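Local structure of polyketide synthase (Synechococcus sp., 4GOX) at residues 49-54 / 85-90. The protein is the sulfotransferase domain of an olefin synthase, binds adenosine-3',5'-diphosphate, and probably transfers a sulfo group from PAPS to an intermediate in hydrocarbon biosynthesis. Residues are numbered along the deposited sequence; the frame is centred on the assembly and turned at random.
Sequences GLYSPP and MDLENL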
ATOM      1  N   GLY A  49     -11.459   3.840  13.645  1.00 59.35           N
ATOM      2  CA  GLY A  49     -10.562   4.982  13.792  1.00 58.54           C
ATOM      3  C   GLY A  49      -9.588   5.171  12.651  1.00 60.14           C
ATOM      4  O   GLY A  49      -8.698   6.020  12.738  1.00 60.33           O
ATOM      5  N   LEU A  50      -9.737   4.363  11.584  1.00 53.62           N
ATOM      6  CA  LEU A  50      -8.864   4.400  10.407  1.00 50.11           C
ATOM      7  C   LEU A  50      -9.716   4.476   9.166  1.00 54.61           C
ATOM      8  O   LEU A  50     -10.862   4.024   9.164  1.00 56.35           O
ATOM      9  CB  LEU A  50      -7.968   3.121  10.312  1.00 47.41           C
ATOM     10  CG  LEU A  50      -7.182   2.667  11.547  1.00 51.44           C
ATOM     11  CD1 LEU A  50      -6.480   1.348  11.285  1.00 50.10           C
ATOM     12  CD2 LEU A  50      -6.132   3.681  11.946  1.00 54.67           C
ATOM     13  N   TYR A  51      -9.165   5.054   8.115  1.00 49.42           N
ATOM     14  CA  TYR A  51      -9.822   5.083   6.825  1.00 48.89           C
ATOM     15  C   TYR A  51      -8.820   4.476   5.834  1.00 50.40           C
ATOM     16  O   TYR A  51      -7.792   5.092   5.532  1.00 47.88           O
ATOM     17  CB  TYR A  51     -10.283   6.497   6.425  1.00 50.88           C
ATOM     18  CG  TYR A  51     -11.121   6.418   5.177  1.00 53.74           C
ATOM     19  CD1 TYR A  51     -12.326   5.721   5.169  1.00 57.55           C
ATOM     20  CD2 TYR A  51     -10.670   6.955   3.977  1.00 53.59           C
ATOM     21  CE1 TYR A  51     -13.064   5.567   4.003  1.00 57.69           C
ATOM     22  CE2 TYR A  51     -11.406   6.813   2.802  1.00 55.17           C
ATOM     23  CZ  TYR A  51     -12.615   6.132   2.828  1.00 64.36           C
ATOM     24  OH  TYR A  51     -13.375   5.974   1.697  1.00 69.76           O
ATOM     25  N   SER A  52      -9.116   3.244   5.367  1.00 46.67           N
ATOM     26  CA  SER A  52      -8.255   2.439   4.506  1.00 43.69           C
ATOM     27  C   SER A  52      -8.937   2.114   3.170  1.00 48.40           C
ATOM     28  O   SER A  52      -9.422   0.992   2.974  1.00 49.76           O
ATOM     29  CB  SER A  52      -7.855   1.172   5.252  1.00 44.13           C
ATOM     30  OG  SER A  52      -6.730   0.548   4.660  1.00 47.48           O
ATOM     31  N   PRO A  53      -8.986   3.068   2.222  1.00 43.30           N
ATOM     32  CA  PRO A  53      -9.699   2.795   0.967  1.00 43.75           C
ATOM     33  C   PRO A  53      -8.899   1.980  -0.041  1.00 46.86           C
ATOM     34  O   PRO A  53      -7.706   1.785   0.176  1.00 45.41           O
ATOM     35  CB  PRO A  53      -9.963   4.216   0.422  1.00 46.18           C
ATOM     36  CG  PRO A  53      -8.798   5.009   0.906  1.00 48.61           C
ATOM     37  CD  PRO A  53      -8.472   4.462   2.261  1.00 44.01           C
ATOM     38  N   PRO A  54      -9.494   1.582  -1.201  1.00 45.33           N
ATOM     39  CA  PRO A  54      -8.678   0.960  -2.262  1.00 43.63           C
ATOM     40  C   PRO A  54      -7.691   2.000  -2.832  1.00 45.41           C
ATOM     41  O   PRO A  54      -7.882   3.197  -2.622  1.00 44.77           O
ATOM     42  CB  PRO A  54      -9.709   0.545  -3.314  1.00 47.43           C
ATOM     43  CG  PRO A  54     -10.907   1.357  -3.047  1.00 53.67           C
ATOM     44  CD  PRO A  54     -10.908   1.743  -1.620  1.00 48.73           C
ATOM     45  N   MET A  85     -16.919   8.602  -3.014  1.00 59.44           N
ATOM     46  CA  MET A  85     -18.247   8.027  -2.978  1.00 62.24           C
ATOM     47  C   MET A  85     -18.552   7.668  -1.511  1.00 72.12           C
ATOM     48  O   MET A  85     -19.483   8.232  -0.947  1.00 74.74           O
ATOM     49  CB  MET A  85     -18.290   6.757  -3.837  1.00 64.13           C
ATOM     50  CG  MET A  85     -18.435   7.007  -5.302  1.00 65.52           C
ATOM     51  SD  MET A  85     -18.508   5.453  -6.225  1.00 71.19           S
ATOM     52  CE  MET A  85     -19.743   4.549  -5.314  1.00 72.35           C
ATOM     53  N   ASP A  86     -17.708   6.805  -0.874  1.00 68.28           N
ATOM     54  CA  ASP A  86     -17.851   6.380   0.517  1.00 70.33           C
ATOM     55  C   ASP A  86     -17.808   7.538   1.527  1.00 74.03           C
ATOM     56  O   ASP A  86     -18.719   7.637   2.353  1.00 77.68           O
ATOM     57  CB  ASP A  86     -16.814   5.302   0.883  1.00 71.67           C
ATOM     58  CG  ASP A  86     -16.949   4.799   2.306  1.00 87.17           C
ATOM     59  OD1 ASP A  86     -17.940   4.088   2.596  1.00 95.13           O
ATOM     60  OD2 ASP A  86     -16.116   5.182   3.150  1.00 87.93           O
ATOM     61  N   LEU A  87     -16.773   8.409   1.468  1.00 65.84           N
ATOM     62  CA  LEU A  87     -16.654   9.523   2.418  1.00 66.14           C
ATOM     63  C   LEU A  87     -17.778  10.563   2.320  1.00 75.94           C
ATOM     64  O   LEU A  87     -18.121  11.192   3.332  1.00 77.49           O
ATOM     65  CB  LEU A  87     -15.299  10.243   2.296  1.00 62.06           C
ATOM     66  CG  LEU A  87     -14.036   9.481   2.740  1.00 63.34           C
ATOM     67  CD1 LEU A  87     -12.797  10.150   2.183  1.00 59.13           C
ATOM     68  CD2 LEU A  87     -13.949   9.364   4.273  1.00 65.46           C
ATOM     69  N   GLU A  88     -18.319  10.781   1.109  1.00 74.36           N
ATOM     70  CA  GLU A  88     -19.305  11.847   0.895  1.00 76.63           C
ATOM     71  C   GLU A  88     -20.708  11.452   0.444  1.00 83.98           C
ATOM     72  O   GLU A  88     -21.530  12.352   0.243  1.00 86.30           O
ATOM     73  CB  GLU A  88     -18.712  12.920  -0.024  1.00 75.21           C
ATOM     74  CG  GLU A  88     -17.599  13.706   0.639  1.00 85.76           C
ATOM     75  CD  GLU A  88     -16.806  14.618  -0.275  1.00111.27           C
ATOM     76  OE1 GLU A  88     -16.864  14.445  -1.515  1.00110.39           O
ATOM     77  OE2 GLU A  88     -16.104  15.503   0.261  1.00105.29           O
ATOM     78  N   ASN A  89     -21.004  10.127   0.343  1.00 80.78           N
ATOM     79  CA  ASN A  89     -22.296   9.547  -0.076  1.00 83.71           C
ATOM     80  C   ASN A  89     -22.640   9.976  -1.509  1.00 83.11           C
ATOM     81  O   ASN A  89     -23.753  10.460  -1.786  1.00 85.62           O
ATOM     82  CB  ASN A  89     -23.431   9.870   0.919  1.00 90.76           C
ATOM     83  CG  ASN A  89     -23.237   9.293   2.298  1.00126.50           C
ATOM     84  OD1 ASN A  89     -23.788   8.239   2.639  1.00126.73           O
ATOM     85  ND2 ASN A  89     -22.487   9.999   3.137  1.00118.93           N
ATOM     86  N   LEU A  90     -21.663   9.794  -2.404  1.00 71.33           N
ATOM     87  CA  LEU A  90     -21.709  10.153  -3.822  1.00 69.26           C
ATOM     88  C   LEU A  90     -21.976   8.953  -4.748  1.00 71.92           C
ATOM     89  O   LEU A  90     -21.690   7.807  -4.406  1.00 71.26           O
ATOM     90  CB  LEU A  90     -20.365  10.815  -4.217  1.00 64.99           C
ATOM     91  CG  LEU A  90     -20.232  12.341  -4.219  1.00 69.34           C
ATOM     92  CD1 LEU A  90     -20.972  13.020  -3.066  1.00 71.83           C
ATOM     93  CD2 LEU A  90     -18.761  12.756  -4.212  1.00 66.21           C
TER
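With CG of Tyr51 anti to its own nitrogen (chi1 -172°) and CG of Leu87 beside its nitrogen, the side chains come from opposite directions and the leucine slides over one face of the phenol, between a strand and a helix of the sulfotransferase fold. Strand 50-51 is an outermost strand of the five-stranded parallel sheet, in strand order 2-3-1-4-5, as expected of a P-loop-related core. Its Tyr51 pairs through the backbone with Leu124 and Ile126 of the next strand, while the ring reaches outward to helix 79-88. The backbones stay well apart: even the nearest pair of CA atoms, Tyr51 CA and Leu87 CA, is separated by 9.3 Å, so the contact is made by side chains.

Leu87 CD2 sits 3.7 Å from the centroid of the Tyr51 ring and only 8° off the ring normal, which defines a CH-pi contact over the face. The other methyl, on the same side of the ring, overhangs its rim, with Leu87 CD1 lying 3.7 Å from Tyr51 CE2. Branch point CG completes the grip, approaching to 3.6 Å between Leu87 CG and Tyr51 CZ.

Asp86 approaches the same ring at its edge, near the ring plane, and its carboxylate is turned only 4° from that plane. The Tyr51 hydroxyl can donate to Asp86 OD2, but another acceptor competes for its proton, so this hydrogen bond is possible but not assured. Ala83, one turn earlier on the helix, and Leu248 from a loop also touch Tyr51, placing the ring in a largely buried seam between sheet edge and helix. One carboxylate oxygen faces both the hydroxyl and the adjoining ring carbon: Asp86 OD2 is 3.2 Å from Tyr51 OH and 3.2 Å from Tyr51 CE1.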